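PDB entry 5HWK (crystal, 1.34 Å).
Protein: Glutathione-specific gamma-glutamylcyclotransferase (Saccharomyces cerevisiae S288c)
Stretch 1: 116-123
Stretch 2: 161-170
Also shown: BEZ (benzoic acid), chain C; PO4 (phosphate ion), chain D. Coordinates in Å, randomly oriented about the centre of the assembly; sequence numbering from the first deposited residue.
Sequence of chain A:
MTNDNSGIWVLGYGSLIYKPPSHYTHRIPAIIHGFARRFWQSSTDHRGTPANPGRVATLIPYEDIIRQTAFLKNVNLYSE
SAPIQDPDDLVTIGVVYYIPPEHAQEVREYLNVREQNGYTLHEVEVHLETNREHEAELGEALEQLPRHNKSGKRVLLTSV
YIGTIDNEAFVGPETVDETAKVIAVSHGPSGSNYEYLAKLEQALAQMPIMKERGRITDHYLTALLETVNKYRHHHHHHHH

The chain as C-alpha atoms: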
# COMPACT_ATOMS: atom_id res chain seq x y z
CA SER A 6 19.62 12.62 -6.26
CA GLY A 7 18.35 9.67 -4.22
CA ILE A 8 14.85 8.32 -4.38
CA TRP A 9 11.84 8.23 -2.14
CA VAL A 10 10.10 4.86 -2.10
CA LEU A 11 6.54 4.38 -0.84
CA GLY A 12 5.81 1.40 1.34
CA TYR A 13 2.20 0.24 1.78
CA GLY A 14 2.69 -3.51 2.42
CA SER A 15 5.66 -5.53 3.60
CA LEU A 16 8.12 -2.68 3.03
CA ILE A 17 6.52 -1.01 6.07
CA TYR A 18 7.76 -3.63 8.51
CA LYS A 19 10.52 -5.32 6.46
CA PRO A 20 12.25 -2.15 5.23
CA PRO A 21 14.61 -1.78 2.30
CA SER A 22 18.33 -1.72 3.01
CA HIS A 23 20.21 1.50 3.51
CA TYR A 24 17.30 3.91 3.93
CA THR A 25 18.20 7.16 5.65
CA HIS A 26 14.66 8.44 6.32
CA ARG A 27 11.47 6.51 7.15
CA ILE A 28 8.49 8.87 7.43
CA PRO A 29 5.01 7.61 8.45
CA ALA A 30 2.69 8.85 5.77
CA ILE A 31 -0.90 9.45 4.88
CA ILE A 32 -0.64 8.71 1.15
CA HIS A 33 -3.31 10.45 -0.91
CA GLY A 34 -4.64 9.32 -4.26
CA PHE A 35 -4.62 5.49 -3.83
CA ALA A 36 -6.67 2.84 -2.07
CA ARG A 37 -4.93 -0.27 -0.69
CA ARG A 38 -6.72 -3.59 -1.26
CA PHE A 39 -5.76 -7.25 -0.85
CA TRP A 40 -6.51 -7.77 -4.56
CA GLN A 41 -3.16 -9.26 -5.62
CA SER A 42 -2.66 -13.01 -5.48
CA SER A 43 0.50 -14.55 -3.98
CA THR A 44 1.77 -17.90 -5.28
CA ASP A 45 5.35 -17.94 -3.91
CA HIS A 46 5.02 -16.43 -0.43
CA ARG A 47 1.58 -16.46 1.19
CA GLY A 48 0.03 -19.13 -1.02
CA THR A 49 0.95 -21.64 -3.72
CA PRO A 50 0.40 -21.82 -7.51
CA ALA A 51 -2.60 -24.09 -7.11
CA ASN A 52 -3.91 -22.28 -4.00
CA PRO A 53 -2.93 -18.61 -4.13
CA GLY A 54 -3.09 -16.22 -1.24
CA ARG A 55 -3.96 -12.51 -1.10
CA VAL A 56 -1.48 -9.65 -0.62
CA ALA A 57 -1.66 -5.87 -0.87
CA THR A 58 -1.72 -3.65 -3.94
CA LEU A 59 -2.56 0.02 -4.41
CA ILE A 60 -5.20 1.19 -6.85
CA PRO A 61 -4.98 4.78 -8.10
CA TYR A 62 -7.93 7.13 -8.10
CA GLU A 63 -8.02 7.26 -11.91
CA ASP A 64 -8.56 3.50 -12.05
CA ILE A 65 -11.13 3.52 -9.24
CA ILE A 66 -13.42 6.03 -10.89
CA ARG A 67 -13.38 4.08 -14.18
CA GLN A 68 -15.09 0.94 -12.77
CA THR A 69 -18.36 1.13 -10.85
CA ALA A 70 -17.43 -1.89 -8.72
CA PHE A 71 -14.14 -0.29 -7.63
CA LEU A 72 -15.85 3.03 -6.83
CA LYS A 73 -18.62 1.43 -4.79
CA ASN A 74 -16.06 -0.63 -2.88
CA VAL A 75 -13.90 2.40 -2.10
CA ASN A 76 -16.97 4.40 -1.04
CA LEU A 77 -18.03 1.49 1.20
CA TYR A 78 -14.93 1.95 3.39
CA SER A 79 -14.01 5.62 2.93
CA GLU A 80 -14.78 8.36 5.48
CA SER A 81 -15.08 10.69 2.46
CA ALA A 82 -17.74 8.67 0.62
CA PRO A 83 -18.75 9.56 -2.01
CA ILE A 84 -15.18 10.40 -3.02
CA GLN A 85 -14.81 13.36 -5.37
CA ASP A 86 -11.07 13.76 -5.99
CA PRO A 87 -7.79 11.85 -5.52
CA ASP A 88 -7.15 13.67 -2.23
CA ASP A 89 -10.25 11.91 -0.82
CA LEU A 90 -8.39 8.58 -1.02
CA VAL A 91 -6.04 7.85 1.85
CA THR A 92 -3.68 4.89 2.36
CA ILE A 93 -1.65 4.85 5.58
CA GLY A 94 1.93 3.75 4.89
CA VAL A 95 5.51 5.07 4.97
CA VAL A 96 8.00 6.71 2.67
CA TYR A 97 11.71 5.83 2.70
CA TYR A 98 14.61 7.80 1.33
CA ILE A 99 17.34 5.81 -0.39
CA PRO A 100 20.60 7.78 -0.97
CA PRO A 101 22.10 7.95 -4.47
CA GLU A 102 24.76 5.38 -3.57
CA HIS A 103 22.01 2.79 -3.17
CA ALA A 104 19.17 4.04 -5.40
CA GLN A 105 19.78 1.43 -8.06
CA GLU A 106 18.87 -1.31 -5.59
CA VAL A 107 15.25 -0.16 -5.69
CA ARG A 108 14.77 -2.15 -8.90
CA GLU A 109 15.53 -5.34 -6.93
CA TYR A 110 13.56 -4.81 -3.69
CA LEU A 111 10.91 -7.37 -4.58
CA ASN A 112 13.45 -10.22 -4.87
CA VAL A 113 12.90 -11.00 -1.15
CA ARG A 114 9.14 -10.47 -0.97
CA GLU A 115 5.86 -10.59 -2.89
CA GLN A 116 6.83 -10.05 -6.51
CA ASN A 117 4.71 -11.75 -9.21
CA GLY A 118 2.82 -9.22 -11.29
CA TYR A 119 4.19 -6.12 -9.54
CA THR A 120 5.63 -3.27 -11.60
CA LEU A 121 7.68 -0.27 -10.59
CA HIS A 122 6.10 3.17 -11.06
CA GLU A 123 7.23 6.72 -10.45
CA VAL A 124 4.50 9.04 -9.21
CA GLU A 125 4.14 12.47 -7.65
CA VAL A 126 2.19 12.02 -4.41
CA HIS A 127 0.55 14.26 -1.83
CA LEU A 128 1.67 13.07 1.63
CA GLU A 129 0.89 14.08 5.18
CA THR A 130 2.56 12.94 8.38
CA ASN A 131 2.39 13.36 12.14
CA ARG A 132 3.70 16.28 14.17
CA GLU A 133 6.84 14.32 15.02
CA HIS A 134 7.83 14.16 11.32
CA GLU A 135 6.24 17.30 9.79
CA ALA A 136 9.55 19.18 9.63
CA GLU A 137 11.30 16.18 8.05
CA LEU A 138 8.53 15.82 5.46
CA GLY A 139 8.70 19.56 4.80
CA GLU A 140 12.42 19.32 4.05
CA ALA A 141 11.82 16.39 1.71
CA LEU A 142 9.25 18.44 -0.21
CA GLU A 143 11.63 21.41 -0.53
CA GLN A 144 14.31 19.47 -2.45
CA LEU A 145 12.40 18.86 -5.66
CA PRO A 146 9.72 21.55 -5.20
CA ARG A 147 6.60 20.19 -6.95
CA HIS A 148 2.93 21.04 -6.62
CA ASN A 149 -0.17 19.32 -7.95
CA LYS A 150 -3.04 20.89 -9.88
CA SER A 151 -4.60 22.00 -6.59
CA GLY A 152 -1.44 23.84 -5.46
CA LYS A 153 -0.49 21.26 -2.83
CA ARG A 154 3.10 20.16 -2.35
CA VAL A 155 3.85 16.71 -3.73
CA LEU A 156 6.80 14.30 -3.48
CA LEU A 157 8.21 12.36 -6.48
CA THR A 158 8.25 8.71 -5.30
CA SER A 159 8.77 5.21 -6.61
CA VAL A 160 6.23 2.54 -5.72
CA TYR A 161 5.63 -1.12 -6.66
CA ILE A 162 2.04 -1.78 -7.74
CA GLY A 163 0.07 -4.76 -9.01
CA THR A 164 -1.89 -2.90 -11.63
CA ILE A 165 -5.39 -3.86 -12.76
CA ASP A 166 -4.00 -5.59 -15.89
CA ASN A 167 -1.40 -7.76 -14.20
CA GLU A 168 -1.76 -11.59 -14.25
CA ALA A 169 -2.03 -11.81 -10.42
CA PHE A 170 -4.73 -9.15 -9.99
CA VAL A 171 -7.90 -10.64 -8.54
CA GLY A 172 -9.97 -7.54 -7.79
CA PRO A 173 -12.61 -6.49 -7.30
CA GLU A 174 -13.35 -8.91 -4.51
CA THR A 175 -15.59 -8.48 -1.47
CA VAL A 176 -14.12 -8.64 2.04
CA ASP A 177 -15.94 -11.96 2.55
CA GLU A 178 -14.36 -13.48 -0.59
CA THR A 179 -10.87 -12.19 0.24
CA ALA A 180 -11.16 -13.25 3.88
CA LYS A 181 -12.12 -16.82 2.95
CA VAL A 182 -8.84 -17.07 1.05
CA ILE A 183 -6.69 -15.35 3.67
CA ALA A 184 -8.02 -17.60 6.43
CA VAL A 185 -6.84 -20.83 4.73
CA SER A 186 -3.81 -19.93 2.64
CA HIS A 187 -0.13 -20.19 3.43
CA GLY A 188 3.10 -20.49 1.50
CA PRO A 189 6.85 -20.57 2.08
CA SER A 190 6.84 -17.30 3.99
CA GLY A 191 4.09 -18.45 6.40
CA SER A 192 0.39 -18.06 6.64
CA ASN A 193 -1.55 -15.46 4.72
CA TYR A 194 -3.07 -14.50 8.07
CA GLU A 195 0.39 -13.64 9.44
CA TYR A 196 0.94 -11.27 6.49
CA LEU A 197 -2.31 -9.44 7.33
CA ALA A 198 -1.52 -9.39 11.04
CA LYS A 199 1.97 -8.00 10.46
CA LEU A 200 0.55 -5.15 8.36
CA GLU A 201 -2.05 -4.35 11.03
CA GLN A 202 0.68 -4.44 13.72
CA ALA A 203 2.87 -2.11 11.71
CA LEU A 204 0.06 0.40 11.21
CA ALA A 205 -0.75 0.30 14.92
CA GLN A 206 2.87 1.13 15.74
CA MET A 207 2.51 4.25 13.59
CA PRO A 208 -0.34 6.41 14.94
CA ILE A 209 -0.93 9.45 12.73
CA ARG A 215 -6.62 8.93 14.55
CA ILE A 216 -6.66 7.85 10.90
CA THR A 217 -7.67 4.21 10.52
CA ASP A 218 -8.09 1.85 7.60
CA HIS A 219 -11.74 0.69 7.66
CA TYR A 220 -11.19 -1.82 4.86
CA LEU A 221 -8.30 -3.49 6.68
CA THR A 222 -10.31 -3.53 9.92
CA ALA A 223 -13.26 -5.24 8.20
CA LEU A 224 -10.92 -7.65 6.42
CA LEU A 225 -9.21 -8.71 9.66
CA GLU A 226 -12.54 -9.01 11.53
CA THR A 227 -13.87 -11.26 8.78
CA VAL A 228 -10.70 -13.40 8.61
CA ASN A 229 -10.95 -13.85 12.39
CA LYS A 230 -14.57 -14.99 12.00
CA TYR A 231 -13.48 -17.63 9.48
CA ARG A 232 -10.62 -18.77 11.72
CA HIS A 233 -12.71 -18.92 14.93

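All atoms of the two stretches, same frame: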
# COMPACT_ATOMS: atom_id res chain seq x y z
N GLN A 116 6.14 -10.54 -5.31
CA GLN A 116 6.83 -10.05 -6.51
C GLN A 116 6.06 -10.31 -7.80
O GLN A 116 6.13 -9.50 -8.73
CB GLN A 116 8.22 -10.71 -6.61
CG GLN A 116 9.06 -10.19 -7.75
CD GLN A 116 10.54 -10.56 -7.63
OE1 GLN A 116 10.87 -11.67 -7.18
NE2 GLN A 116 11.43 -9.63 -8.02
N ASN A 117 5.34 -11.45 -7.92
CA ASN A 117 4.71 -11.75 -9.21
C ASN A 117 3.68 -10.70 -9.56
O ASN A 117 2.80 -10.37 -8.75
CB ASN A 117 4.01 -13.12 -9.13
CG ASN A 117 4.97 -14.25 -9.15
OD1 ASN A 117 5.89 -14.28 -9.95
ND2 ASN A 117 4.76 -15.22 -8.25
N GLY A 118 3.79 -10.15 -10.76
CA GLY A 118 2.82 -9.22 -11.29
C GLY A 118 2.99 -7.78 -10.81
O GLY A 118 2.23 -6.90 -11.26
N TYR A 119 3.96 -7.48 -9.97
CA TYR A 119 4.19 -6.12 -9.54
C TYR A 119 5.09 -5.41 -10.54
O TYR A 119 6.04 -6.01 -11.06
CB TYR A 119 4.85 -6.06 -8.16
CG TYR A 119 3.92 -6.40 -7.02
CD1 TYR A 119 3.13 -5.42 -6.39
CD2 TYR A 119 3.79 -7.73 -6.58
CE1 TYR A 119 2.29 -5.74 -5.32
CE2 TYR A 119 2.95 -8.05 -5.51
CZ TYR A 119 2.21 -7.07 -4.89
OH TYR A 119 1.40 -7.40 -3.85
N THR A 120 4.80 -4.14 -10.75
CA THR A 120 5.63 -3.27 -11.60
C THR A 120 6.00 -2.00 -10.85
O THR A 120 5.32 -1.57 -9.90
CB THR A 120 4.90 -2.95 -12.92
OG1 THR A 120 3.57 -2.46 -12.62
CG2 THR A 120 4.80 -4.21 -13.80
N LEU A 121 7.12 -1.42 -11.28
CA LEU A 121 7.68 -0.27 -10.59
C LEU A 121 7.18 0.98 -11.31
O LEU A 121 7.28 1.07 -12.54
CB LEU A 121 9.19 -0.35 -10.70
CG LEU A 121 9.95 0.79 -10.05
CD1 LEU A 121 9.68 0.90 -8.56
CD2 LEU A 121 11.44 0.59 -10.34
N HIS A 122 6.66 1.94 -10.53
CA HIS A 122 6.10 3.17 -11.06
C HIS A 122 6.71 4.36 -10.33
O HIS A 122 7.10 4.29 -9.18
CB HIS A 122 4.61 3.21 -10.90
CG HIS A 122 3.92 2.10 -11.62
ND1 HIS A 122 3.35 2.26 -12.86
CD2 HIS A 122 3.78 0.79 -11.30
CE1 HIS A 122 2.83 1.11 -13.25
NE2 HIS A 122 3.10 0.20 -12.33
N GLU A 123 6.82 5.47 -11.05
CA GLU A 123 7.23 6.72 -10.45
C GLU A 123 6.05 7.67 -10.50
O GLU A 123 5.45 7.88 -11.58
CB GLU A 123 8.41 7.30 -11.23
CG GLU A 123 9.77 6.76 -10.84
CD GLU A 123 9.97 5.27 -11.08
OE1 GLU A 123 9.67 4.76 -12.19
OE2 GLU A 123 10.42 4.58 -10.13
N TYR A 161 5.95 0.13 -5.95
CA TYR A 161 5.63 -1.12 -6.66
C TYR A 161 4.15 -1.40 -6.53
O TYR A 161 3.63 -1.45 -5.41
CB TYR A 161 6.42 -2.29 -6.04
CG TYR A 161 7.83 -2.43 -6.53
CD1 TYR A 161 8.10 -2.97 -7.80
CD2 TYR A 161 8.90 -1.95 -5.77
CE1 TYR A 161 9.42 -3.14 -8.24
CE2 TYR A 161 10.21 -2.11 -6.21
CZ TYR A 161 10.46 -2.65 -7.48
OH TYR A 161 11.73 -2.87 -7.93
N ILE A 162 3.49 -1.63 -7.66
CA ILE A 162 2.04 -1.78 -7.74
C ILE A 162 1.71 -3.00 -8.56
O ILE A 162 2.34 -3.24 -9.59
CB ILE A 162 1.40 -0.55 -8.44
CG1 ILE A 162 1.61 0.68 -7.54
CG2 ILE A 162 -0.10 -0.81 -8.74
CD1 ILE A 162 1.02 1.96 -8.07
N GLY A 163 0.71 -3.78 -8.12
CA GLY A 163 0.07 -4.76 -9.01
C GLY A 163 -1.05 -4.06 -9.71
O GLY A 163 -2.06 -3.78 -9.09
N THR A 164 -0.85 -3.68 -10.98
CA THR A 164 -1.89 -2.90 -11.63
C THR A 164 -3.08 -3.80 -12.00
O THR A 164 -3.00 -5.05 -11.99
CB THR A 164 -1.38 -2.27 -12.92
OG1 THR A 164 -1.13 -3.33 -13.84
CG2 THR A 164 -0.10 -1.44 -12.71
N ILE A 165 -4.18 -3.14 -12.41
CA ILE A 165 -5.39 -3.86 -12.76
C ILE A 165 -5.21 -4.87 -13.90
O ILE A 165 -5.96 -5.86 -13.98
CB ILE A 165 -6.59 -2.92 -12.94
CG1 ILE A 165 -6.44 -2.12 -14.25
CG2 ILE A 165 -6.74 -2.01 -11.71
CD1 ILE A 165 -7.58 -1.13 -14.53
N ASP A 166 -4.20 -4.70 -14.74
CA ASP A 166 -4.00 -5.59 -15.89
C ASP A 166 -3.05 -6.74 -15.60
O ASP A 166 -2.86 -7.62 -16.45
CB ASP A 166 -3.48 -4.79 -17.08
CG ASP A 166 -2.29 -3.94 -16.72
OD1 ASP A 166 -1.21 -4.54 -16.51
OD2 ASP A 166 -2.41 -2.70 -16.62
N ASN A 167 -2.45 -6.78 -14.42
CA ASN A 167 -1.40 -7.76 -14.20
C ASN A 167 -2.02 -9.15 -13.98
O ASN A 167 -3.15 -9.26 -13.50
CB ASN A 167 -0.45 -7.26 -13.06
CG ASN A 167 -0.79 -7.82 -11.69
OD1 ASN A 167 -0.36 -8.92 -11.33
ND2 ASN A 167 -1.54 -7.06 -10.91
N GLU A 168 -1.25 -10.21 -14.30
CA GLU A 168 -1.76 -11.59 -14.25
C GLU A 168 -2.26 -11.98 -12.87
O GLU A 168 -3.12 -12.85 -12.77
CB GLU A 168 -0.67 -12.57 -14.70
CG GLU A 168 0.65 -12.51 -13.90
N ALA A 169 -1.70 -11.41 -11.78
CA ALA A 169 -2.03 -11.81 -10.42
C ALA A 169 -3.14 -10.95 -9.82
O ALA A 169 -3.51 -11.16 -8.67
CB ALA A 169 -0.76 -11.79 -9.57
N PHE A 170 -3.70 -10.00 -10.57
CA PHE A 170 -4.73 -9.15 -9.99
C PHE A 170 -6.02 -9.93 -9.90
O PHE A 170 -6.45 -10.56 -10.86
CB PHE A 170 -4.93 -7.90 -10.86
CG PHE A 170 -5.79 -6.83 -10.24
CD1 PHE A 170 -5.25 -5.95 -9.32
CD2 PHE A 170 -7.12 -6.69 -10.60
CE1 PHE A 170 -6.04 -4.89 -8.76
CE2 PHE A 170 -7.92 -5.66 -10.06
CZ PHE A 170 -7.37 -4.76 -9.14
C BEZ C . 5.14 -2.29 -0.40
O1 BEZ C . 5.27 -2.43 0.78
O2 BEZ C . 4.86 -1.16 -0.80
C1 BEZ C . 5.24 -3.45 -1.34
C2 BEZ C . 4.85 -3.26 -2.64
C3 BEZ C . 4.86 -4.34 -3.54
C4 BEZ C . 5.34 -5.57 -3.15
C5 BEZ C . 5.78 -5.73 -1.84
C6 BEZ C . 5.73 -4.70 -0.91
P PO4 D . 4.00 -13.77 -5.03
O1 PO4 D . 3.14 -14.47 -6.08
O2 PO4 D . 5.28 -13.25 -5.65
O3 PO4 D . 4.21 -14.67 -3.81
O4 PO4 D . 3.18 -12.54 -4.51
O HOH W 1 1.55 -4.52 -12.38

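Parts of two strands meet here as antiparallel neighbours, their N-to-C directions 135° apart rather than 180°, so they cross at a marked angle. The firm centre of the pairing is T120 opposite I162. T120 N donates to I162 O at 2.9 Å, and I162 N returns the bond to T120 O, also at 2.9 Å; both are nearly straight. L121 and Y161 form the next, non-hydrogen-bonded pair, with CA atoms 4.5 Å apart. CA-H...O contacts extend the ladder: Y161 CA lies 3.3 Å from T120 O, and Y119 CA lies 3.4 Å from I162 O, so each carbonyl of the central pair also receives a polarised CH.

Alternation along the strands sorts the side chains. On one face lie Y119, L121 and Y161. L121 takes chi1 t and chi2 p, which sets CD1 over the face of the Y161 ring, 3.8 Å from the ring centroid and only 12° off its normal. Y161, with chi1 m and chi2 -76°, turns its flat side to this methyl, while L121 CB packs 3.7 Å from Y161 CE1. The rule is a familiar one: across a non-hydrogen-bonded pair, a branched aliphatic residue can cover an aromatic ring and make a CH-pi contact. Y119 is also m at chi1, with chi2 near -88°, and its ring leans over the opposing backbone, CD1 coming 3.4 Å from G163 N. Since G163 has no side chain, nothing of its own stands on this face beside the ring. One face of the Y119 ring receives the bound benzoic acid, with Y119 CE1 3.4 Å from BEZ C3.

The other face carries T120 and I162 and is more polar. T120 adopts p, and H122, with chi1 m, swings its ring back along its own strand so that H122 NE2 donates to T120 OG1 at 2.7 Å. The same imidazole brings H122 CD2 to 4.0 Å from I162 CB and H122 NE2 to 3.6 Å from T164 CG2, joining a polar tether to apolar packing. A water gathers four polar atoms: it donates to G118 O (2.7 Å) and I162 O (3.2 Å) and accepts from T120 OG1 (2.9 Å) and T164 N (2.9 Å), linking the stretches where direct backbone bonding stops.

Before its strand, the first stretch makes a type II turn from Q116 to Y119. G118 has phi 81°, a value that favours glycine, and an ideal CB there would fall 2.0 Å from N167 OD1. Backbone shape and neighbour thus make the same demand. The room left at G118 is taken by the N167 side chain, which is held in place within its own stretch: N167 ND2 donates to T164 O at 2.7 Å, and N167 OD1 accepts from A169 N at 2.9 Å. These bonds span two consecutive type I turns and accompany an off-well chi1 of 96°. A169 adds a small methyl, its CB 3.9 Å from N117 O.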